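Local coordinates for protein esterase (Xanthomonas oryzae pv. oryzae, PDB 3H2G) that is a secreted-lipase-like esterase of the alpha/beta-hydrolase clan that degrades rice cell walls and serves the bacterium as a virulence factor, at residues G235-I249 against A307-L319. Sequence-based numbering, arbitrary orientation.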
ATOM      1  N   GLY A 235      -9.412 -11.820   0.038  1.00  6.11           N
ATOM      2  CA  GLY A 235     -10.276 -12.050   1.181  1.00  6.73           C
ATOM      3  C   GLY A 235      -9.619 -12.997   2.171  1.00  6.67           C
ATOM      4  O   GLY A 235      -9.698 -12.794   3.383  1.00  5.44           O
ATOM      5  N   SER A 236      -8.972 -14.040   1.657  1.00  5.39           N
ATOM      6  CA  SER A 236      -8.294 -15.005   2.520  1.00  4.70           C
ATOM      7  C   SER A 236      -7.134 -14.346   3.263  1.00  4.86           C
ATOM      8  O   SER A 236      -6.936 -14.586   4.454  1.00  4.13           O
ATOM      9  CB  SER A 236      -7.795 -16.194   1.694  1.00  5.52           C
ATOM     10  OG  SER A 236      -8.895 -16.916   1.153  1.00  7.56           O
ATOM     11  N   TYR A 237      -6.366 -13.516   2.564  1.00  3.89           N
ATOM     12  CA  TYR A 237      -5.242 -12.825   3.200  1.00  4.34           C
ATOM     13  C   TYR A 237      -5.786 -11.976   4.359  1.00  3.12           C
ATOM     14  O   TYR A 237      -5.247 -11.986   5.467  1.00  3.73           O
ATOM     15  CB  TYR A 237      -4.532 -11.929   2.174  1.00  4.99           C
ATOM     16  CG  TYR A 237      -3.085 -11.588   2.496  1.00  5.06           C
ATOM     17  CD1 TYR A 237      -2.225 -11.136   1.495  1.00  6.05           C
ATOM     18  CD2 TYR A 237      -2.564 -11.753   3.784  1.00  5.71           C
ATOM     19  CE1 TYR A 237      -0.882 -10.862   1.757  1.00  5.16           C
ATOM     20  CE2 TYR A 237      -1.215 -11.483   4.060  1.00  5.82           C
ATOM     21  CZ  TYR A 237      -0.384 -11.040   3.037  1.00  5.73           C
ATOM     22  OH  TYR A 237       0.946 -10.787   3.279  1.00  4.73           O
ATOM     23  N   ALA A 238      -6.873 -11.255   4.098  1.00  4.01           N
ATOM     24  CA  ALA A 238      -7.494 -10.400   5.106  1.00  4.53           C
ATOM     25  C   ALA A 238      -7.962 -11.162   6.343  1.00  4.68           C
ATOM     26  O   ALA A 238      -7.714 -10.733   7.468  1.00  5.22           O
ATOM     27  CB  ALA A 238      -8.670  -9.645   4.492  1.00  4.91           C
ATOM     28  N   ILE A 239      -8.650 -12.281   6.133  1.00  3.36           N
ATOM     29  CA  ILE A 239      -9.158 -13.086   7.245  1.00  3.43           C
ATOM     30  C   ILE A 239      -8.030 -13.660   8.102  1.00  4.53           C
ATOM     31  O   ILE A 239      -8.040 -13.530   9.330  1.00  3.75           O
ATOM     32  CB  ILE A 239     -10.046 -14.242   6.720  1.00  3.43           C
ATOM     33  CG1 ILE A 239     -11.308 -13.660   6.074  1.00  2.65           C
ATOM     34  CG2 ILE A 239     -10.399 -15.203   7.858  1.00  3.75           C
ATOM     35  CD1 ILE A 239     -12.154 -14.680   5.330  1.00  5.68           C
ATOM     36  N   VAL A 240      -7.059 -14.293   7.453  1.00  3.74           N
ATOM     37  CA  VAL A 240      -5.923 -14.883   8.154  1.00  5.82           C
ATOM     38  C   VAL A 240      -5.129 -13.817   8.918  1.00  5.71           C
ATOM     39  O   VAL A 240      -4.753 -14.020  10.075  1.00  5.86           O
ATOM     40  CB  VAL A 240      -4.993 -15.620   7.157  1.00  6.76           C
ATOM     41  CG1 VAL A 240      -3.698 -16.021   7.833  1.00 10.35           C
ATOM     42  CG2 VAL A 240      -5.701 -16.856   6.610  1.00  6.05           C
ATOM     43  N   ALA A 241      -4.886 -12.678   8.275  1.00  4.66           N
ATOM     44  CA  ALA A 241      -4.135 -11.598   8.907  1.00  4.50           C
ATOM     45  C   ALA A 241      -4.889 -10.990  10.086  1.00  5.31           C
ATOM     46  O   ALA A 241      -4.300 -10.745  11.139  1.00  4.43           O
ATOM     47  CB  ALA A 241      -3.804 -10.514   7.882  1.00  4.97           C
ATOM     48  N   MET A 242      -6.188 -10.747   9.921  1.00  5.41           N
ATOM     49  CA  MET A 242      -6.968 -10.166  11.009  1.00  6.06           C
ATOM     50  C   MET A 242      -7.024 -11.109  12.206  1.00  5.75           C
ATOM     51  O   MET A 242      -7.082 -10.660  13.350  1.00  6.65           O
ATOM     52  CB  MET A 242      -8.379  -9.810  10.536  1.00  5.52           C
ATOM     53  CG  MET A 242      -8.422  -8.611   9.594  1.00  6.23           C
ATOM     54  SD  MET A 242      -7.753  -7.099  10.339  1.00  6.71           S
ATOM     55  CE  MET A 242      -7.628  -6.027   8.904  1.00  6.34           C
ATOM     56  N   GLN A 243      -7.009 -12.415  11.945  1.00  5.46           N
ATOM     57  CA  GLN A 243      -7.017 -13.392  13.031  1.00  6.18           C
ATOM     58  C   GLN A 243      -5.680 -13.305  13.776  1.00  6.09           C
ATOM     59  O   GLN A 243      -5.645 -13.344  15.001  1.00  8.04           O
ATOM     60  CB  GLN A 243      -7.227 -14.810  12.483  1.00  5.44           C
ATOM     61  CG  GLN A 243      -6.974 -15.930  13.499  1.00  4.76           C
ATOM     62  CD  GLN A 243      -7.750 -15.745  14.792  1.00  7.18           C
ATOM     63  OE1 GLN A 243      -8.919 -15.367  14.775  1.00  7.53           O
ATOM     64  NE2 GLN A 243      -7.102 -16.021  15.921  1.00  7.02           N
ATOM     65  N   HIS A 244      -4.581 -13.177  13.037  1.00  6.46           N
ATOM     66  CA  HIS A 244      -3.261 -13.070  13.661  1.00  7.88           C
ATOM     67  C   HIS A 244      -3.178 -11.802  14.504  1.00  7.26           C
ATOM     68  O   HIS A 244      -2.711 -11.816  15.645  1.00  5.74           O
ATOM     69  CB  HIS A 244      -2.151 -13.000  12.607  1.00  9.47           C
ATOM     70  CG  HIS A 244      -1.884 -14.293  11.900  1.00 13.67           C
ATOM     71  ND1 HIS A 244      -1.617 -15.468  12.568  1.00 16.74           N
ATOM     72  CD2 HIS A 244      -1.783 -14.578  10.580  1.00 15.06           C
ATOM     73  CE1 HIS A 244      -1.361 -16.422  11.689  1.00 19.31           C
ATOM     74  NE2 HIS A 244      -1.454 -15.908  10.476  1.00 18.27           N
ATOM     75  N   THR A 245      -3.630 -10.700  13.920  1.00  6.98           N
ATOM     76  CA  THR A 245      -3.588  -9.399  14.576  1.00  8.25           C
ATOM     77  C   THR A 245      -4.508  -9.261  15.785  1.00  8.91           C
ATOM     78  O   THR A 245      -4.066  -8.852  16.859  1.00 10.56           O
ATOM     79  CB  THR A 245      -3.938  -8.275  13.572  1.00  8.81           C
ATOM     80  OG1 THR A 245      -3.048  -8.346  12.448  1.00  8.69           O
ATOM     81  CG2 THR A 245      -3.816  -6.901  14.233  1.00  6.67           C
ATOM     82  N   TYR A 246      -5.781  -9.608  15.615  1.00  8.57           N
ATOM     83  CA  TYR A 246      -6.754  -9.468  16.695  1.00  9.13           C
ATOM     84  C   TYR A 246      -7.083 -10.730  17.478  1.00  9.95           C
ATOM     85  O   TYR A 246      -7.652 -10.647  18.568  1.00  9.15           O
ATOM     86  CB  TYR A 246      -8.051  -8.859  16.153  1.00  8.29           C
ATOM     87  CG  TYR A 246      -7.873  -7.468  15.601  1.00  7.14           C
ATOM     88  CD1 TYR A 246      -7.733  -7.252  14.229  1.00  5.64           C
ATOM     89  CD2 TYR A 246      -7.807  -6.364  16.455  1.00  9.01           C
ATOM     90  CE1 TYR A 246      -7.529  -5.973  13.720  1.00  5.14           C
ATOM     91  CE2 TYR A 246      -7.605  -5.078  15.955  1.00  8.84           C
ATOM     92  CZ  TYR A 246      -7.467  -4.890  14.587  1.00  8.10           C
ATOM     93  OH  TYR A 246      -7.269  -3.619  14.090  1.00  7.74           O
ATOM     94  N   LYS A 247      -6.744 -11.887  16.918  1.00 10.28           N
ATOM     95  CA  LYS A 247      -6.992 -13.169  17.572  1.00 11.40           C
ATOM     96  C   LYS A 247      -8.414 -13.272  18.108  1.00 10.94           C
ATOM     97  O   LYS A 247      -8.632 -13.718  19.239  1.00 11.28           O
ATOM     98  CB  LYS A 247      -5.988 -13.359  18.716  1.00 13.44           C
ATOM     99  CG  LYS A 247      -4.544 -13.442  18.241  1.00 17.83           C
ATOM    100  CD  LYS A 247      -3.574 -13.588  19.398  1.00 21.20           C
ATOM    101  CE  LYS A 247      -2.196 -13.994  18.899  1.00 23.99           C
ATOM    102  NZ  LYS A 247      -1.678 -13.068  17.853  1.00 26.41           N
ATOM    103  N   ASN A 248      -9.388 -12.878  17.291  1.00  8.69           N
ATOM    104  CA  ASN A 248     -10.778 -12.908  17.730  1.00  8.97           C
ATOM    105  C   ASN A 248     -11.774 -13.439  16.703  1.00  6.77           C
ATOM    106  O   ASN A 248     -12.970 -13.185  16.814  1.00  7.20           O
ATOM    107  CB  ASN A 248     -11.207 -11.501  18.163  1.00  8.37           C
ATOM    108  CG  ASN A 248     -11.145 -10.498  17.029  1.00 10.53           C
ATOM    109  OD1 ASN A 248     -10.757 -10.833  15.904  1.00  7.28           O
ATOM    110  ND2 ASN A 248     -11.530  -9.257  17.315  1.00 10.27           N
ATOM    111  N   ILE A 249     -11.294 -14.176  15.707  1.00  6.74           N
ATOM    112  CA  ILE A 249     -12.197 -14.708  14.693  1.00  6.11           C
ATOM    113  C   ILE A 249     -12.420 -16.207  14.832  1.00  7.49           C
ATOM    114  O   ILE A 249     -13.566 -16.669  14.837  1.00  6.50           O
ATOM    115  CB  ILE A 249     -11.679 -14.419  13.263  1.00  5.74           C
ATOM    116  CG1 ILE A 249     -11.434 -12.917  13.093  1.00  5.98           C
ATOM    117  CG2 ILE A 249     -12.715 -14.875  12.237  1.00  5.22           C
ATOM    118  CD1 ILE A 249     -10.788 -12.544  11.773  1.00  3.07           C
ATOM    119  N   ALA A 307     -22.094  -7.847  13.659  1.00  7.82           N
ATOM    120  CA  ALA A 307     -21.349  -8.365  14.805  1.00  7.34           C
ATOM    121  C   ALA A 307     -20.314  -9.413  14.397  1.00  6.54           C
ATOM    122  O   ALA A 307     -19.507  -9.849  15.221  1.00  6.26           O
ATOM    123  CB  ALA A 307     -22.310  -8.956  15.837  1.00  8.14           C
ATOM    124  N   ASN A 308     -20.343  -9.829  13.132  1.00  5.85           N
ATOM    125  CA  ASN A 308     -19.381 -10.816  12.640  1.00  5.26           C
ATOM    126  C   ASN A 308     -17.991 -10.297  13.025  1.00  6.43           C
ATOM    127  O   ASN A 308     -17.648  -9.158  12.715  1.00  5.55           O
ATOM    128  CB  ASN A 308     -19.492 -10.950  11.117  1.00  6.74           C
ATOM    129  CG  ASN A 308     -18.573 -12.021  10.559  1.00  6.84           C
ATOM    130  OD1 ASN A 308     -18.968 -13.183  10.395  1.00 10.14           O
ATOM    131  ND2 ASN A 308     -17.340 -11.641  10.275  1.00  1.07           N
ATOM    132  N   PRO A 309     -17.177 -11.127  13.704  1.00  5.62           N
ATOM    133  CA  PRO A 309     -15.828 -10.745  14.140  1.00  6.93           C
ATOM    134  C   PRO A 309     -14.854 -10.285  13.057  1.00  6.65           C
ATOM    135  O   PRO A 309     -14.063  -9.367  13.286  1.00  6.56           O
ATOM    136  CB  PRO A 309     -15.339 -11.990  14.885  1.00  7.14           C
ATOM    137  CG  PRO A 309     -16.054 -13.100  14.192  1.00  9.52           C
ATOM    138  CD  PRO A 309     -17.447 -12.538  14.030  1.00  7.43           C
ATOM    139  N   PHE A 310     -14.891 -10.921  11.891  1.00  5.68           N
ATOM    140  CA  PHE A 310     -13.996 -10.512  10.813  1.00  5.94           C
ATOM    141  C   PHE A 310     -14.443  -9.137  10.334  1.00  5.27           C
ATOM    142  O   PHE A 310     -13.622  -8.251  10.097  1.00  4.04           O
ATOM    143  CB  PHE A 310     -14.039 -11.518   9.658  1.00  5.31           C
ATOM    144  CG  PHE A 310     -13.308 -11.061   8.428  1.00  7.40           C
ATOM    145  CD1 PHE A 310     -11.976 -10.653   8.500  1.00  5.59           C
ATOM    146  CD2 PHE A 310     -13.956 -11.026   7.195  1.00  6.57           C
ATOM    147  CE1 PHE A 310     -11.300 -10.213   7.355  1.00  4.73           C
ATOM    148  CE2 PHE A 310     -13.292 -10.590   6.048  1.00  7.60           C
ATOM    149  CZ  PHE A 310     -11.960 -10.181   6.129  1.00  5.56           C
ATOM    150  N   ARG A 311     -15.755  -8.963  10.210  1.00  4.93           N
ATOM    151  CA  ARG A 311     -16.321  -7.692   9.779  1.00  5.77           C
ATOM    152  C   ARG A 311     -15.928  -6.588  10.761  1.00  6.53           C
ATOM    153  O   ARG A 311     -15.567  -5.481  10.352  1.00  5.88           O
ATOM    154  CB  ARG A 311     -17.842  -7.808   9.691  1.00  5.84           C
ATOM    155  CG  ARG A 311     -18.532  -6.581   9.137  1.00  8.30           C
ATOM    156  CD  ARG A 311     -19.975  -6.905   8.802  1.00  7.99           C
ATOM    157  NE  ARG A 311     -20.769  -5.704   8.556  1.00  7.29           N
ATOM    158  CZ  ARG A 311     -22.042  -5.725   8.181  1.00  6.98           C
ATOM    159  NH1 ARG A 311     -22.656  -6.889   8.003  1.00  5.11           N
ATOM    160  NH2 ARG A 311     -22.707  -4.589   8.006  1.00  7.99           N
ATOM    161  N   GLN A 312     -16.001  -6.893  12.056  1.00  6.76           N
ATOM    162  CA  GLN A 312     -15.634  -5.938  13.101  1.00  8.06           C
ATOM    163  C   GLN A 312     -14.170  -5.526  12.966  1.00  7.38           C
ATOM    164  O   GLN A 312     -13.824  -4.361  13.147  1.00  6.84           O
ATOM    165  CB  GLN A 312     -15.848  -6.552  14.490  1.00 10.63           C
ATOM    166  CG  GLN A 312     -17.304  -6.660  14.939  1.00 13.70           C
ATOM    167  CD  GLN A 312     -17.876  -5.333  15.398  1.00 18.04           C
ATOM    168  OE1 GLN A 312     -17.223  -4.582  16.126  1.00 19.96           O
ATOM    169  NE2 GLN A 312     -19.106  -5.044  14.988  1.00 19.26           N
ATOM    170  N   ASP A 313     -13.307  -6.489  12.660  1.00  7.04           N
ATOM    171  CA  ASP A 313     -11.889  -6.194  12.506  1.00  6.64           C
ATOM    172  C   ASP A 313     -11.649  -5.302  11.291  1.00  4.83           C
ATOM    173  O   ASP A 313     -10.763  -4.445  11.306  1.00  5.34           O
ATOM    174  CB  ASP A 313     -11.080  -7.490  12.390  1.00  5.43           C
ATOM    175  CG  ASP A 313     -11.085  -8.297  13.679  1.00  6.98           C
ATOM    176  OD1 ASP A 313     -11.473  -7.748  14.736  1.00  5.16           O
ATOM    177  OD2 ASP A 313     -10.689  -9.479  13.640  1.00  4.15           O
ATOM    178  N   LEU A 314     -12.434  -5.498  10.236  1.00  4.46           N
ATOM    179  CA  LEU A 314     -12.297  -4.664   9.044  1.00  5.33           C
ATOM    180  C   LEU A 314     -12.728  -3.240   9.393  1.00  3.99           C
ATOM    181  O   LEU A 314     -12.094  -2.265   8.982  1.00  2.68           O
ATOM    182  CB  LEU A 314     -13.173  -5.193   7.904  1.00  2.91           C
ATOM    183  CG  LEU A 314     -12.790  -6.525   7.258  1.00  4.25           C
ATOM    184  CD1 LEU A 314     -13.844  -6.895   6.226  1.00  4.24           C
ATOM    185  CD2 LEU A 314     -11.411  -6.415   6.598  1.00  3.11           C
ATOM    186  N   ALA A 315     -13.805  -3.126  10.164  1.00  4.92           N
ATOM    187  CA  ALA A 315     -14.320  -1.818  10.564  1.00  4.43           C
ATOM    188  C   ALA A 315     -13.303  -1.035  11.398  1.00  6.37           C
ATOM    189  O   ALA A 315     -13.203   0.184  11.272  1.00  5.41           O
ATOM    190  CB  ALA A 315     -15.629  -1.983  11.344  1.00  7.46           C
ATOM    191  N   ARG A 316     -12.556  -1.730  12.251  1.00  5.74           N
ATOM    192  CA  ARG A 316     -11.558  -1.061  13.082  1.00  8.81           C
ATOM    193  C   ARG A 316     -10.482  -0.454  12.197  1.00  8.25           C
ATOM    194  O   ARG A 316      -9.738   0.430  12.618  1.00  7.54           O
ATOM    195  CB  ARG A 316     -10.895  -2.044  14.051  1.00 12.88           C
ATOM    196  CG  ARG A 316     -11.832  -2.674  15.065  1.00 19.02           C
ATOM    197  CD  ARG A 316     -11.038  -3.467  16.083  1.00 24.51           C
ATOM    198  NE  ARG A 316     -11.886  -4.271  16.957  1.00 31.01           N
ATOM    199  CZ  ARG A 316     -11.433  -4.989  17.980  1.00 32.62           C
ATOM    200  NH1 ARG A 316     -10.137  -4.999  18.261  1.00 33.60           N
ATOM    201  NH2 ARG A 316     -12.273  -5.702  18.717  1.00 35.76           N
ATOM    202  N   ASN A 317     -10.401  -0.937  10.963  1.00  7.00           N
ATOM    203  CA  ASN A 317      -9.400  -0.433  10.046  1.00  5.88           C
ATOM    204  C   ASN A 317      -9.947   0.438   8.923  1.00  5.81           C
ATOM    205  O   ASN A 317      -9.311   0.611   7.883  1.00  4.55           O
ATOM    206  CB  ASN A 317      -8.560  -1.601   9.533  1.00  5.99           C
ATOM    207  CG  ASN A 317      -7.662  -2.169  10.623  1.00  6.64           C
ATOM    208  OD1 ASN A 317      -6.653  -1.562  10.988  1.00  6.03           O
ATOM    209  ND2 ASN A 317      -8.043  -3.312  11.173  1.00  4.35           N
ATOM    210  N   ASN A 318     -11.137   0.997   9.143  1.00  5.27           N
ATOM    211  CA  ASN A 318     -11.718   1.921   8.175  1.00  5.27           C
ATOM    212  C   ASN A 318     -10.898   3.191   8.363  1.00  4.47           C
ATOM    213  O   ASN A 318     -10.349   3.416   9.440  1.00  6.07           O
ATOM    214  CB  ASN A 318     -13.177   2.260   8.504  1.00  5.50           C
ATOM    215  CG  ASN A 318     -14.145   1.195   8.051  1.00  6.41           C
ATOM    216  OD1 ASN A 318     -13.908   0.505   7.064  1.00  4.43           O
ATOM    217  ND2 ASN A 318     -15.264   1.074   8.759  1.00  7.88           N
ATOM    218  N   LEU A 319     -10.826   4.016   7.328  1.00  5.43           N
ATOM    219  CA  LEU A 319     -10.082   5.275   7.389  1.00  6.33           C
ATOM    220  C   LEU A 319     -11.009   6.412   6.977  1.00  6.20           C
ATOM    221  O   LEU A 319     -10.646   7.267   6.170  1.00  6.53           O
ATOM    222  CB  LEU A 319      -8.877   5.208   6.447  1.00  5.89           C
ATOM    223  CG  LEU A 319      -7.780   4.238   6.893  1.00  7.32           C
ATOM    224  CD1 LEU A 319      -6.762   4.028   5.777  1.00  5.87           C
ATOM    225  CD2 LEU A 319      -7.110   4.798   8.143  1.00  6.81           C
TER
HETATM  226  O   HOH W   1     -12.111  -8.337  19.985  1.00 16.58           O
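Phe310 packs against the flank of helix 235-246, where Ile239 CG1 sits over the centre of its ring, 3.5 Å from the centroid, in a CH-pi contact. Leu314 CD1, one turn on in the same helix as Phe310, lies toward the rim of the opposite face. Ala238 CB approaches the far end of the ring at Phe310 CZ (3.7 Å), Met242 CG comes in at the edge, and Ile249 CD1 meets Phe310 CD1. With CG anti to the backbone N (chi1 171°), the ring is carried over to helix 235-246, although the bond to CB does not point that way. Nearer the chain turn that follows helix 235-246, Ile249 also touches the Pro309 ring.

The polar half of the contact centres on Asp313. The Asn248 amide and the Asp313 carboxylate meet from opposite directions, their planes only 6° apart; Asn248 ND2 donates to the syn lone pair of Asp313 OD1 at 3.0 Å. Asn248 OD1 lies 2.6 Å from Asp313 OD2, so the acid probably carries a proton. The Tyr246 ring slides along the carboxylate. Asn317 ND2 gives a bent bond to Tyr246 OH (3.0 Å) and another back to Asp313 O; with Asn317 OD1 accepting from Ser141 N, these fix the amide's rotation. Arg316 NH1 reaches Tyr246 CD2 at 3.2 Å, the guanidinium plane turned steeply to the ring, while a water accepts from both Arg316 NH2 and Asn248 ND2.

The two helices cross nearly at right angles (83°), their axes 10.1 Å apart, in the all-helical excursion between sheet strands 198-205 and 328-332, consistent with a lid-type insertion in the alpha/beta-hydrolase fold. Phe215 of helix 211-218 covers Ala238 and Leu314, helix 296-304 adds Phe298 against Ile239, and Leu319 leads on to helix 177-192.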